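Local coordinates for ABC transporter, substrate binding protein (Agrobacterium tumefaciens, PDB 3C9H), which probably captures a solute in the periplasm for import by an ABC transporter, and binds a magnesium ion, at residues 49-52 against 53-57; 279-282 against 283-287; 199-202 against 203-207; 157-160 against 161-165; 317-320 against 321-324. One frame throughout, in Å; residues are numbered along the deposited sequence.

How the contacts relate
From the N terminus, the five contacts come in the order 1, 4, 3, 2, 5. Each joins adjoining residues, so each closes a single turn of helix or, in contact 5, a tight turn; all are in series, and none nest or cross. Contact 1 on helix 44-57 packs against contact 2 on helix 274-285, so residues far apart in the chain meet in one half of the molecule. Contact 4 on helix 155-164 and contact 3 on helix 198-207 form a second touching pair on the opposite side of the chain's centre, consistent with the two-lobed fold of solute-binding proteins. Contact 5, touching neither pair, leads from helix 312-319 into strand 323-325.

Contact 1 (49-52 against 53-57); sequences PMIE and GFQKA
With CG anti to the carbonyl carbon (chi1 -72°), Gln-55 lays its CG against the carbonyl oxygen of Ile-51, 3.3 Å from Ile-51 O, one turn earlier in the helix. Lys-56 repeats the pattern (chi1 -73°): its CG comes to 3.4 Å from Glu-52 O, CG and CD both stay alongside that oxygen, and the extended chain ends on the exposed side. Phe-54 takes another course, its CB resting on the carbonyl oxygens of Met-50 and Ile-51 while the ring leads off into the interior. Beneath these side chains runs the ordinary helix ladder, with Phe-54 N bonded to Met-50 O at 2.9 Å and Lys-56 N to Glu-52 O at 2.9 Å. Gly-53 N reaches Pro-49 O at 3.0 Å from well above the carbonyl plane, next to the kink where the nitrogens of Pro-49 and Met-50 have no bond to the preceding turn. This helix, 44-57, is the connection of a beta-alpha-beta unit between the parallel strands 35-40 and 62-67, as in periplasmic binding proteins, and it begins just after the magnesium ligands Ser-41 and Asp-43. Its inner face carries Met-50, Ile-51 and Phe-54: Ile-51 packs on Tyr-65 of strand 62-67, and Phe-54 on Val-63 and edge-to-face on Tyr-280. On the outer face, Glu-52 OE1 and Lys-56 NZ stay 5.5 Å apart, too far for a salt bridge. The amide of Gln-55 turns to the main chain instead, where NE2 donates to Ile-61 O and Phe-24 O.

Contact 2 (279-282 against 283-287); sequences RYLE and FFMSK
The rings of Tyr-280 and Phe-284 lie side by side one helical turn apart, their centroids separated by 4.6 Å and their planes inclined at 36°, neither stacked nor edge-to-face. Tyr-280 holds its CG anti to the backbone N (chi1 -164°), which brings its ring alongside that of Phe-284. Phe-284 puts its CE2 corner over one face of the tyrosine, where Phe-284 CE2 comes within 3.3 Å of Tyr-280 CE2. Tyr-280 OH is buried beside this ring and has no hydrogen-bond partner in the model. On a neighbouring flank, Leu-281 CD1 meets Met-285 SD at 4.0 Å, the two chains passing at a slant. Helix 274-285 packs beside helix 44-57, both resting on the strands of this lobe: Tyr-280 reaches Leu-36 and Val-38 of strand 35-40, while Phe-284 pairs edge-to-face with Phe-92. Phe-283 touches Met-50 and Ile-292 of helix 287-296, and Arg-279 NH1 ties the helix to Asn-58 OD1. The backbone that carries these rings is regular up to Phe-284, whose N bonds to Tyr-280 O at 2.9 Å. The last turn then tightens. Met-285 N divides itself between Leu-281 O at 3.0 Å and, weakly, Glu-282 O. Phe-283 O takes two bonds from Ser-286: one from its N, and one from OG at 2.6 Å, in the carbonyl plane on a lone pair. The same Ser-286 OG accepts from Gly-289 N at the N-cap of helix 287-296.

Contact 3 (199-202 against 203-207); sequences WSVI and KAMGA
Lys-203 opens the second half of the turn by folding its aliphatic chain back along the carbonyl of Trp-199, CG lying 3.2 Å from Trp-199 O, the same oxygen that accepts its backbone N at 2.8 Å. The bend at its final torsion carries NZ off to Ser-354 OG. Ala-204 follows, its CB set 3.4 Å from the backbone O of Ser-200, whose OG bonds to Asp-197 OD2. Met-205 makes the apolar part of the contact. Its CG is anti to the carbonyl carbon, and the bend at chi3 (-70°) turns the methyl back toward the preceding turn, across both branched residues: Met-205 CE stands 3.3 Å from Ile-202 CD1, tighter than a usual carbon contact, and 3.9 Å from Val-201 CG1. At Gly-206 only the backbone takes part, N donating to Ile-202 O at 3.0 Å. Helix 198-207 packs against three neighbouring helices: Ile-202 faces Trp-348, Ala-351 and Leu-352 of helix 338-353, where Arg-347 also makes a cation-pi contact with Trp-199; Ile-202 and Trp-199 touch Met-188 and Gln-192 of helix 183-194; and Val-201 and Ala-204 rest on Val-159 of helix 155-164.

Contact 4 (157-160 against 161-165); sequences EFVD and YLERH
Arg-164 crosses over the carboxylate of Asp-160, one helical turn before it. Its CB starts 3.5 Å from Asp-160 O, and CG stays close to that oxygen, which also accepts the backbone N of Arg-164. CD, where the chain bends, passes beside both carboxylate oxygens. NE then closes a salt bridge to Asp-160 OD2 at 2.9 Å. The carboxylate lies near the guanidinium plane, yet its own plane is turned 56° from it, and OD2 is met from above, 63° out of the carboxylate plane. At the tip, Arg-164 NH2 donates to a water at 3.1 Å, which gives a hydrogen to Glu-157 O at 2.6 Å, and NH2 also forms a salt bridge with Glu-149. Inward from this polar ridge, Leu-162 CD1 sits at the edge of the Phe-158 ring, 3.8 Å from Phe-158 CD2. On the next flank Val-159 CG1 lies along Glu-163, 3.4 Å from its OE2. Helix 155-164 ends at Arg-164; in His-165, the first residue to leave it, ND1 and the backbone N both bond to Tyr-161 O, with ND1 above one face of the Tyr-161 ring, toward its rim. Shared between Asp-160 and Glu-149, the guanidinium probably offsets part of the negative charge of these two and of nearby Glu-163, and its water link to Glu-157 O joins the first turn of the contact to the last.

Contact 5 (317-320 against 321-324); sequences AIHG and AQLR
His-319 and Leu-323 supply the apolar part of this contact. Leu-323 CG lies 3.6 Å from His-319 CB, and its CD2 methyl 3.7 Å from the same His-319 CB, so the leucine covers the root of the histidine more than its ring. The two chains run at a slant to each other. Flat-group contact comes from Gln-322, whose fully extended chain, with CG anti to the backbone N (chi1 179°), lifts the amide to the edge of the imidazole near CD2, the two planes standing 76° apart. One face of that ring has Ile-318 CG2 over its centre, and His-319 ND1 bonds to Met-315 O, which fixes how the ring is turned. Helix 312-319 ends here, and Gly-320 leaves it with positive phi (62°), a conformation that glycine takes readily. Residues 319-322 make a turn with the backbone torsions of a type II' beta turn, passing through a short 3-10 segment into strand 323-325. Of the backbone hydrogen bonds, the one from Gln-322 N to His-319 O is weak at 3.3 Å. Leu-323 N to Gly-320 O, at 3.1 Å, closes the following 3-10 turn, and the donor comes from above the carbonyl plane. Beyond the turn, Gln-322 and Arg-324 form backbone bonds with Thr-258, and Arg-324 another with Val-260, as strand 323-325 joins strand 258-268 in parallel. Leu-323 points back toward the helix end and is buried against Phe-134.

Contact 1 (49-52 against 53-57)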
loop_
_atom_site.group_PDB
_atom_site.type_symbol
_atom_site.label_atom_id
_atom_site.label_comp_id
_atom_site.label_asym_id
_atom_site.label_seq_id
_atom_site.Cartn_x
_atom_site.Cartn_y
_atom_site.Cartn_z
ATOM N N PRO A 49 2.187 -12.980 -10.755
ATOM C CA PRO A 49 3.240 -13.942 -10.366
ATOM C C PRO A 49 3.000 -14.644 -9.002
ATOM O O PRO A 49 3.378 -15.816 -8.818
ATOM C CB PRO A 49 4.503 -13.074 -10.322
ATOM C CG PRO A 49 4.244 -11.975 -11.290
ATOM C CD PRO A 49 2.765 -11.648 -11.012
ATOM N N MET A 50 2.380 -13.942 -8.066
ATOM C CA MET A 50 1.992 -14.568 -6.791
ATOM C C MET A 50 0.875 -15.580 -7.009
ATOM O O MET A 50 0.939 -16.714 -6.489
ATOM C CB MET A 50 1.596 -13.530 -5.746
ATOM C CG MET A 50 2.733 -12.625 -5.295
ATOM S SD MET A 50 4.182 -13.404 -4.516
ATOM C CE MET A 50 3.438 -13.807 -2.935
ATOM N N ILE A 51 -0.128 -15.183 -7.789
ATOM C CA ILE A 51 -1.220 -16.080 -8.130
ATOM C C ILE A 51 -0.687 -17.334 -8.862
ATOM O O ILE A 51 -1.057 -18.455 -8.537
ATOM C CB ILE A 51 -2.307 -15.347 -8.941
ATOM C CG1 ILE A 51 -2.982 -14.267 -8.075
ATOM C CG2 ILE A 51 -3.355 -16.318 -9.423
ATOM C CD1 ILE A 51 -3.675 -13.143 -8.832
ATOM N N GLU A 52 0.180 -17.131 -9.848
ATOM C CA GLU A 52 0.759 -18.255 -10.593
ATOM C C GLU A 52 1.561 -19.178 -9.678
ATOM O O GLU A 52 1.452 -20.396 -9.785
ATOM C CB GLU A 52 1.622 -17.743 -11.740
ATOM C CG GLU A 52 0.772 -17.129 -12.857
ATOM C CD GLU A 52 1.577 -16.376 -13.921
ATOM O OE1 GLU A 52 2.802 -16.142 -13.722
ATOM O OE2 GLU A 52 0.950 -15.983 -14.941
ATOM N N GLY A 53 2.352 -18.606 -8.774
ATOM C CA GLY A 53 3.145 -19.402 -7.833
ATOM C C GLY A 53 2.278 -20.250 -6.919
ATOM O O GLY A 53 2.522 -21.445 -6.723
ATOM N N PHE A 54 1.243 -19.626 -6.382
ATOM C CA PHE A 54 0.266 -20.313 -5.563
ATOM C C PHE A 54 -0.375 -21.475 -6.315
ATOM O O PHE A 54 -0.491 -22.569 -5.774
ATOM C CB PHE A 54 -0.807 -19.325 -5.079
ATOM C CG PHE A 54 -1.919 -19.982 -4.301
ATOM C CD1 PHE A 54 -1.711 -20.370 -2.979
ATOM C CD2 PHE A 54 -3.150 -20.253 -4.903
ATOM C CE1 PHE A 54 -2.744 -21.001 -2.258
ATOM C CE2 PHE A 54 -4.171 -20.894 -4.192
ATOM C CZ PHE A 54 -3.972 -21.246 -2.877
ATOM N N GLN A 55 -0.805 -21.221 -7.548
ATOM C CA GLN A 55 -1.492 -22.220 -8.363
ATOM C C GLN A 55 -0.586 -23.392 -8.761
ATOM O O GLN A 55 -1.032 -24.524 -8.724
ATOM C CB GLN A 55 -2.116 -21.597 -9.613
ATOM C CG GLN A 55 -3.336 -20.741 -9.310
ATOM C CD GLN A 55 -4.217 -20.567 -10.486
ATOM O OE1 GLN A 55 -3.780 -20.091 -11.533
ATOM N NE2 GLN A 55 -5.473 -20.948 -10.340
ATOM N N LYS A 56 0.665 -23.119 -9.112
ATOM C CA LYS A 56 1.663 -24.181 -9.357
ATOM C C LYS A 56 1.859 -25.072 -8.128
ATOM O O LYS A 56 2.008 -26.285 -8.269
ATOM C CB LYS A 56 3.014 -23.587 -9.737
ATOM C CG LYS A 56 3.085 -23.009 -11.129
ATOM C CD LYS A 56 4.377 -22.268 -11.285
ATOM C CE LYS A 56 4.429 -21.523 -12.576
ATOM N NZ LYS A 56 5.678 -20.704 -12.593
ATOM N N ALA A 57 1.864 -24.471 -6.936
ATOM C CA ALA A 57 1.932 -25.231 -5.675
ATOM C C ALA A 57 0.623 -25.980 -5.411
ATOM O O ALA A 57 0.621 -27.001 -4.741
ATOM C CB ALA A 57 2.259 -24.297 -4.498
#

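Contact 2 (279-282 against 283-287)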
loop_
_atom_site.group_PDB
_atom_site.type_symbol
_atom_site.label_atom_id
_atom_site.label_comp_id
_atom_site.label_asym_id
_atom_site.label_seq_id
_atom_site.Cartn_x
_atom_site.Cartn_y
_atom_site.Cartn_z
ATOM N N ARG A 279 -4.374 -21.101 3.267
ATOM C CA ARG A 279 -3.369 -21.676 2.362
ATOM C C ARG A 279 -2.654 -20.585 1.571
ATOM O O ARG A 279 -1.431 -20.624 1.392
ATOM C CB ARG A 279 -3.988 -22.675 1.367
ATOM C CG ARG A 279 -2.956 -23.747 0.995
ATOM C CD ARG A 279 -3.397 -24.677 -0.089
ATOM N NE ARG A 279 -4.528 -25.484 0.328
ATOM C CZ ARG A 279 -5.112 -26.416 -0.422
ATOM N NH1 ARG A 279 -4.694 -26.661 -1.662
ATOM N NH2 ARG A 279 -6.159 -27.082 0.064
ATOM N N TYR A 280 -3.436 -19.646 1.057
ATOM C CA TYR A 280 -2.918 -18.504 0.312
ATOM C C TYR A 280 -2.058 -17.607 1.231
ATOM O O TYR A 280 -0.933 -17.212 0.883
ATOM C CB TYR A 280 -4.093 -17.724 -0.234
ATOM C CG TYR A 280 -3.792 -16.745 -1.324
ATOM C CD1 TYR A 280 -3.549 -17.172 -2.630
ATOM C CD2 TYR A 280 -3.827 -15.380 -1.079
ATOM C CE1 TYR A 280 -3.318 -16.248 -3.673
ATOM C CE2 TYR A 280 -3.605 -14.448 -2.123
ATOM C CZ TYR A 280 -3.354 -14.899 -3.405
ATOM O OH TYR A 280 -3.126 -13.985 -4.424
ATOM N N LEU A 281 -2.578 -17.310 2.416
ATOM C CA LEU A 281 -1.777 -16.581 3.418
ATOM C C LEU A 281 -0.450 -17.269 3.721
ATOM O O LEU A 281 0.618 -16.648 3.697
ATOM C CB LEU A 281 -2.597 -16.398 4.699
ATOM C CG LEU A 281 -1.915 -15.721 5.865
ATOM C CD1 LEU A 281 -1.250 -14.353 5.460
ATOM C CD2 LEU A 281 -2.897 -15.572 7.027
ATOM N N GLU A 282 -0.495 -18.567 3.988
ATOM C CA GLU A 282 0.724 -19.334 4.177
ATOM C C GLU A 282 1.677 -19.169 2.976
ATOM O O GLU A 282 2.885 -18.988 3.167
ATOM C CB GLU A 282 0.386 -20.812 4.375
ATOM C CG GLU A 282 1.505 -21.648 4.925
ATOM C CD GLU A 282 0.977 -22.918 5.552
ATOM O OE1 GLU A 282 0.354 -23.693 4.790
ATOM O OE2 GLU A 282 1.148 -23.113 6.793
ATOM N N PHE A 283 1.145 -19.216 1.754
ATOM C CA PHE A 283 1.988 -19.027 0.587
ATOM C C PHE A 283 2.644 -17.630 0.558
ATOM O O PHE A 283 3.845 -17.505 0.313
ATOM C CB PHE A 283 1.236 -19.318 -0.714
ATOM C CG PHE A 283 2.074 -19.081 -1.938
ATOM C CD1 PHE A 283 2.937 -20.066 -2.411
ATOM C CD2 PHE A 283 2.057 -17.852 -2.562
ATOM C CE1 PHE A 283 3.741 -19.816 -3.524
ATOM C CE2 PHE A 283 2.871 -17.587 -3.682
ATOM C CZ PHE A 283 3.713 -18.556 -4.154
ATOM N N PHE A 284 1.857 -16.589 0.825
ATOM C CA PHE A 284 2.369 -15.234 0.932
ATOM C C PHE A 284 3.427 -15.059 2.027
ATOM O O PHE A 284 4.229 -14.149 1.932
ATOM C CB PHE A 284 1.228 -14.224 1.134
ATOM C CG PHE A 284 0.642 -13.710 -0.166
ATOM C CD1 PHE A 284 0.623 -12.337 -0.453
ATOM C CD2 PHE A 284 0.152 -14.597 -1.119
ATOM C CE1 PHE A 284 0.109 -11.867 -1.645
ATOM C CE2 PHE A 284 -0.355 -14.139 -2.321
ATOM C CZ PHE A 284 -0.383 -12.774 -2.586
ATOM N N MET A 285 3.403 -15.901 3.057
ATOM C CA MET A 285 4.362 -15.835 4.175
ATOM C C MET A 285 5.603 -16.695 3.911
ATOM O O MET A 285 6.637 -16.501 4.568
ATOM C CB MET A 285 3.704 -16.312 5.483
ATOM C CG MET A 285 2.612 -15.384 6.082
ATOM S SD MET A 285 1.760 -16.100 7.520
ATOM C CE MET A 285 2.989 -15.751 8.784
ATOM N N SER A 286 5.485 -17.627 2.955
ATOM C CA SER A 286 6.495 -18.659 2.671
ATOM C C SER A 286 7.781 -18.058 2.079
ATOM O O SER A 286 7.755 -16.980 1.488
ATOM C CB SER A 286 5.932 -19.723 1.700
ATOM O OG SER A 286 5.793 -19.231 0.362
ATOM N N LYS A 287 8.895 -18.768 2.215
ATOM C CA LYS A 287 10.131 -18.351 1.541
ATOM C C LYS A 287 9.900 -18.154 0.048
ATOM O O LYS A 287 10.320 -17.128 -0.503
ATOM C CB LYS A 287 11.277 -19.336 1.786
ATOM C CG LYS A 287 12.629 -18.789 1.379
ATOM C CD LYS A 287 13.730 -19.806 1.619
ATOM C CE LYS A 287 15.090 -19.244 1.224
ATOM N NZ LYS A 287 16.186 -20.107 1.771
#

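Contact 3 (199-202 against 203-207)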
loop_
_atom_site.group_PDB
_atom_site.type_symbol
_atom_site.label_atom_id
_atom_site.label_comp_id
_atom_site.label_asym_id
_atom_site.label_seq_id
_atom_site.Cartn_x
_atom_site.Cartn_y
_atom_site.Cartn_z
ATOM N N TRP A 199 1.393 20.544 7.344
ATOM C CA TRP A 199 0.330 21.385 6.803
ATOM C C TRP A 199 0.858 22.471 5.867
ATOM O O TRP A 199 0.190 22.839 4.909
ATOM C CB TRP A 199 -0.528 21.957 7.943
ATOM C CG TRP A 199 -1.097 20.833 8.733
ATOM C CD1 TRP A 199 -0.699 20.397 9.960
ATOM C CD2 TRP A 199 -2.109 19.938 8.293
ATOM N NE1 TRP A 199 -1.435 19.299 10.329
ATOM C CE2 TRP A 199 -2.309 18.997 9.320
ATOM C CE3 TRP A 199 -2.877 19.845 7.128
ATOM C CZ2 TRP A 199 -3.244 17.974 9.218
ATOM C CZ3 TRP A 199 -3.805 18.840 7.031
ATOM C CH2 TRP A 199 -3.980 17.912 8.072
ATOM N N SER A 200 2.071 22.948 6.118
ATOM C CA SER A 200 2.724 23.845 5.157
ATOM C C SER A 200 2.919 23.142 3.801
ATOM O O SER A 200 2.732 23.762 2.741
ATOM C CB SER A 200 4.054 24.378 5.705
ATOM O OG SER A 200 4.984 23.323 5.915
ATOM N N VAL A 201 3.277 21.856 3.839
ATOM C CA VAL A 201 3.382 21.057 2.613
ATOM C C VAL A 201 2.019 20.931 1.918
ATOM O O VAL A 201 1.912 21.193 0.730
ATOM C CB VAL A 201 3.972 19.637 2.866
ATOM C CG1 VAL A 201 4.039 18.819 1.547
ATOM C CG2 VAL A 201 5.360 19.729 3.524
ATOM N N ILE A 202 0.981 20.558 2.666
ATOM C CA ILE A 202 -0.361 20.405 2.091
ATOM C C ILE A 202 -0.847 21.729 1.497
ATOM O O ILE A 202 -1.359 21.781 0.373
ATOM C CB ILE A 202 -1.386 19.869 3.147
ATOM C CG1 ILE A 202 -0.907 18.544 3.743
ATOM C CG2 ILE A 202 -2.759 19.664 2.522
ATOM C CD1 ILE A 202 -0.354 17.582 2.692
ATOM N N LYS A 203 -0.656 22.809 2.243
ATOM C CA LYS A 203 -1.018 24.150 1.757
ATOM C C LYS A 203 -0.275 24.509 0.464
ATOM O O LYS A 203 -0.909 24.887 -0.519
ATOM C CB LYS A 203 -0.775 25.203 2.842
ATOM C CG LYS A 203 -1.789 25.117 3.992
ATOM C CD LYS A 203 -1.354 25.936 5.217
ATOM C CE LYS A 203 -2.354 25.809 6.407
ATOM N NZ LYS A 203 -3.741 26.371 6.109
ATOM N N ALA A 204 1.050 24.345 0.452
ATOM C CA ALA A 204 1.843 24.569 -0.773
ATOM C C ALA A 204 1.308 23.771 -1.965
ATOM O O ALA A 204 1.241 24.295 -3.079
ATOM C CB ALA A 204 3.309 24.248 -0.542
ATOM N N MET A 205 0.930 22.509 -1.749
ATOM C CA MET A 205 0.428 21.670 -2.846
ATOM C C MET A 205 -0.910 22.233 -3.359
ATOM O O MET A 205 -1.165 22.268 -4.578
ATOM C CB MET A 205 0.281 20.188 -2.426
ATOM C CG MET A 205 1.618 19.396 -2.274
ATOM S SD MET A 205 1.477 17.596 -1.995
ATOM C CE MET A 205 0.833 17.636 -0.347
ATOM N N GLY A 206 -1.767 22.663 -2.433
ATOM C CA GLY A 206 -3.043 23.281 -2.811
ATOM C C GLY A 206 -2.869 24.567 -3.623
ATOM O O GLY A 206 -3.599 24.788 -4.577
ATOM N N ALA A 207 -1.879 25.386 -3.258
ATOM C CA ALA A 207 -1.515 26.598 -4.019
ATOM C C ALA A 207 -0.928 26.278 -5.396
ATOM O O ALA A 207 -1.146 27.025 -6.361
ATOM C CB ALA A 207 -0.556 27.426 -3.230
#

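Contact 4 (157-160 against 161-165)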
loop_
_atom_site.group_PDB
_atom_site.type_symbol
_atom_site.label_atom_id
_atom_site.label_comp_id
_atom_site.label_asym_id
_atom_site.label_seq_id
_atom_site.Cartn_x
_atom_site.Cartn_y
_atom_site.Cartn_z
ATOM N N GLU A 157 12.386 21.066 0.489
ATOM C CA GLU A 157 12.781 21.272 -0.915
ATOM C C GLU A 157 11.607 21.194 -1.881
ATOM O O GLU A 157 11.591 21.869 -2.912
ATOM C CB GLU A 157 13.850 20.256 -1.354
ATOM C CG GLU A 157 15.201 20.499 -0.740
ATOM C CD GLU A 157 16.268 19.501 -1.181
ATOM O OE1 GLU A 157 16.030 18.708 -2.095
ATOM O OE2 GLU A 157 17.371 19.525 -0.610
ATOM N N PHE A 158 10.642 20.337 -1.563
ATOM C CA PHE A 158 9.472 20.182 -2.402
ATOM C C PHE A 158 8.716 21.508 -2.432
ATOM O O PHE A 158 8.368 22.007 -3.501
ATOM C CB PHE A 158 8.573 19.075 -1.831
ATOM C CG PHE A 158 7.605 18.472 -2.819
ATOM C CD1 PHE A 158 7.828 17.185 -3.335
ATOM C CD2 PHE A 158 6.456 19.140 -3.186
ATOM C CE1 PHE A 158 6.912 16.586 -4.236
ATOM C CE2 PHE A 158 5.520 18.570 -4.085
ATOM C CZ PHE A 158 5.750 17.294 -4.622
ATOM N N VAL A 159 8.461 22.052 -1.246
ATOM C CA VAL A 159 7.699 23.295 -1.088
ATOM C C VAL A 159 8.428 24.457 -1.760
ATOM O O VAL A 159 7.814 25.228 -2.505
ATOM C CB VAL A 159 7.428 23.597 0.397
ATOM C CG1 VAL A 159 6.895 25.021 0.585
ATOM C CG2 VAL A 159 6.431 22.565 0.990
ATOM N N ASP A 160 9.729 24.559 -1.517
ATOM C CA ASP A 160 10.573 25.574 -2.177
ATOM C C ASP A 160 10.530 25.470 -3.703
ATOM O O ASP A 160 10.402 26.484 -4.379
ATOM C CB ASP A 160 12.018 25.479 -1.682
ATOM C CG ASP A 160 12.882 26.660 -2.141
ATOM O OD1 ASP A 160 12.417 27.826 -2.076
ATOM O OD2 ASP A 160 14.032 26.422 -2.567
ATOM N N TYR A 161 10.635 24.260 -4.244
ATOM C CA TYR A 161 10.559 24.074 -5.700
ATOM C C TYR A 161 9.212 24.568 -6.249
ATOM O O TYR A 161 9.164 25.263 -7.264
ATOM C CB TYR A 161 10.781 22.601 -6.101
ATOM C CG TYR A 161 10.491 22.316 -7.563
ATOM C CD1 TYR A 161 11.498 22.392 -8.531
ATOM C CD2 TYR A 161 9.205 22.003 -7.986
ATOM C CE1 TYR A 161 11.222 22.142 -9.893
ATOM C CE2 TYR A 161 8.920 21.757 -9.334
ATOM C CZ TYR A 161 9.931 21.818 -10.279
ATOM O OH TYR A 161 9.622 21.557 -11.612
ATOM N N LEU A 162 8.124 24.191 -5.574
ATOM C CA LEU A 162 6.784 24.624 -5.959
ATOM C C LEU A 162 6.674 26.142 -6.004
ATOM O O LEU A 162 6.058 26.699 -6.909
ATOM C CB LEU A 162 5.740 24.080 -4.974
ATOM C CG LEU A 162 5.519 22.568 -4.975
ATOM C CD1 LEU A 162 4.416 22.225 -3.973
ATOM C CD2 LEU A 162 5.223 22.035 -6.392
ATOM N N GLU A 163 7.272 26.790 -5.012
ATOM C CA GLU A 163 7.267 28.249 -4.913
ATOM C C GLU A 163 8.138 28.881 -6.003
ATOM O O GLU A 163 7.671 29.746 -6.736
ATOM C CB GLU A 163 7.665 28.701 -3.494
ATOM C CG GLU A 163 6.499 28.496 -2.504
ATOM C CD GLU A 163 6.880 28.489 -1.008
ATOM O OE1 GLU A 163 8.062 28.727 -0.645
ATOM O OE2 GLU A 163 5.960 28.231 -0.186
ATOM N N ARG A 164 9.366 28.414 -6.162
ATOM C CA ARG A 164 10.240 28.951 -7.207
ATOM C C ARG A 164 9.748 28.699 -8.635
ATOM O O ARG A 164 10.110 29.457 -9.528
ATOM C CB ARG A 164 11.681 28.463 -7.016
ATOM C CG ARG A 164 12.301 28.990 -5.725
ATOM C CD ARG A 164 13.759 28.586 -5.539
ATOM N NE ARG A 164 13.875 27.140 -5.405
ATOM C CZ ARG A 164 14.177 26.301 -6.396
ATOM N NH1 ARG A 164 14.417 26.728 -7.629
ATOM N NH2 ARG A 164 14.223 25.008 -6.142
ATOM N N HIS A 165 8.924 27.669 -8.856
ATOM C CA HIS A 165 8.392 27.367 -10.192
ATOM C C HIS A 165 6.867 27.452 -10.270
ATOM O O HIS A 165 6.230 26.683 -11.002
ATOM C CB HIS A 165 8.842 25.983 -10.643
ATOM C CG HIS A 165 10.324 25.797 -10.626
ATOM N ND1 HIS A 165 11.036 25.609 -9.461
ATOM C CD2 HIS A 165 11.231 25.782 -11.631
ATOM C CE1 HIS A 165 12.318 25.486 -9.750
ATOM N NE2 HIS A 165 12.465 25.586 -11.059
HETATM O O HOH W 1 13.800 22.981 -3.824
#

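Contact 5 (317-320 against 321-324)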
loop_
_atom_site.group_PDB
_atom_site.type_symbol
_atom_site.label_atom_id
_atom_site.label_comp_id
_atom_site.label_asym_id
_atom_site.label_seq_id
_atom_site.Cartn_x
_atom_site.Cartn_y
_atom_site.Cartn_z
ATOM N N ALA A 317 18.762 -1.637 7.653
ATOM C CA ALA A 317 20.217 -1.597 7.846
ATOM C C ALA A 317 20.798 -0.430 7.105
ATOM O O ALA A 317 21.582 0.328 7.673
ATOM C CB ALA A 317 20.876 -2.895 7.371
ATOM N N ILE A 318 20.423 -0.290 5.836
ATOM C CA ILE A 318 20.948 0.774 4.971
ATOM C C ILE A 318 20.399 2.183 5.267
ATOM O O ILE A 318 21.176 3.146 5.297
ATOM C CB ILE A 318 20.710 0.452 3.487
ATOM C CG1 ILE A 318 21.462 -0.836 3.095
ATOM C CG2 ILE A 318 21.099 1.638 2.594
ATOM C CD1 ILE A 318 22.772 -1.112 3.872
ATOM N N HIS A 319 19.091 2.306 5.502
ATOM C CA HIS A 319 18.450 3.629 5.651
ATOM C C HIS A 319 18.259 4.126 7.075
ATOM O O HIS A 319 18.144 5.334 7.294
ATOM C CB HIS A 319 17.107 3.654 4.934
ATOM C CG HIS A 319 17.227 3.463 3.462
ATOM N ND1 HIS A 319 16.952 2.263 2.848
ATOM C CD2 HIS A 319 17.621 4.311 2.482
ATOM C CE1 HIS A 319 17.153 2.385 1.544
ATOM N NE2 HIS A 319 17.561 3.618 1.297
ATOM N N GLY A 320 18.171 3.206 8.027
ATOM C CA GLY A 320 18.101 3.564 9.431
ATOM C C GLY A 320 16.894 4.398 9.816
ATOM O O GLY A 320 15.767 4.108 9.394
ATOM N N ALA A 321 17.138 5.435 10.623
ATOM C CA ALA A 321 16.072 6.297 11.151
ATOM C C ALA A 321 15.386 7.186 10.104
ATOM O O ALA A 321 14.429 7.866 10.440
ATOM C CB ALA A 321 16.602 7.170 12.311
ATOM N N GLN A 322 15.868 7.202 8.862
ATOM C CA GLN A 322 15.123 7.843 7.763
ATOM C C GLN A 322 13.745 7.174 7.619
ATOM O O GLN A 322 12.742 7.856 7.385
ATOM C CB GLN A 322 15.904 7.711 6.456
ATOM C CG GLN A 322 15.255 8.322 5.191
ATOM C CD GLN A 322 15.972 7.875 3.896
ATOM O OE1 GLN A 322 15.515 8.143 2.772
ATOM N NE2 GLN A 322 17.104 7.184 4.060
ATOM N N LEU A 323 13.708 5.845 7.785
ATOM C CA LEU A 323 12.476 5.052 7.610
ATOM C C LEU A 323 11.550 5.157 8.809
ATOM O O LEU A 323 11.996 5.077 9.961
ATOM C CB LEU A 323 12.798 3.573 7.386
ATOM C CG LEU A 323 13.740 3.225 6.238
ATOM C CD1 LEU A 323 13.763 1.728 5.994
ATOM C CD2 LEU A 323 13.387 3.975 4.964
ATOM N N ARG A 324 10.256 5.319 8.531
ATOM C CA ARG A 324 9.233 5.428 9.556
ATOM C C ARG A 324 8.138 4.369 9.304
ATOM O O ARG A 324 7.064 4.697 8.793
ATOM C CB ARG A 324 8.641 6.846 9.581
ATOM C CG ARG A 324 9.670 7.977 9.726
ATOM C CD ARG A 324 10.520 7.794 10.997
ATOM N NE ARG A 324 11.023 9.065 11.517
ATOM C CZ ARG A 324 12.020 9.769 10.983
ATOM N NH1 ARG A 324 12.648 9.330 9.907
ATOM N NH2 ARG A 324 12.397 10.920 11.521
#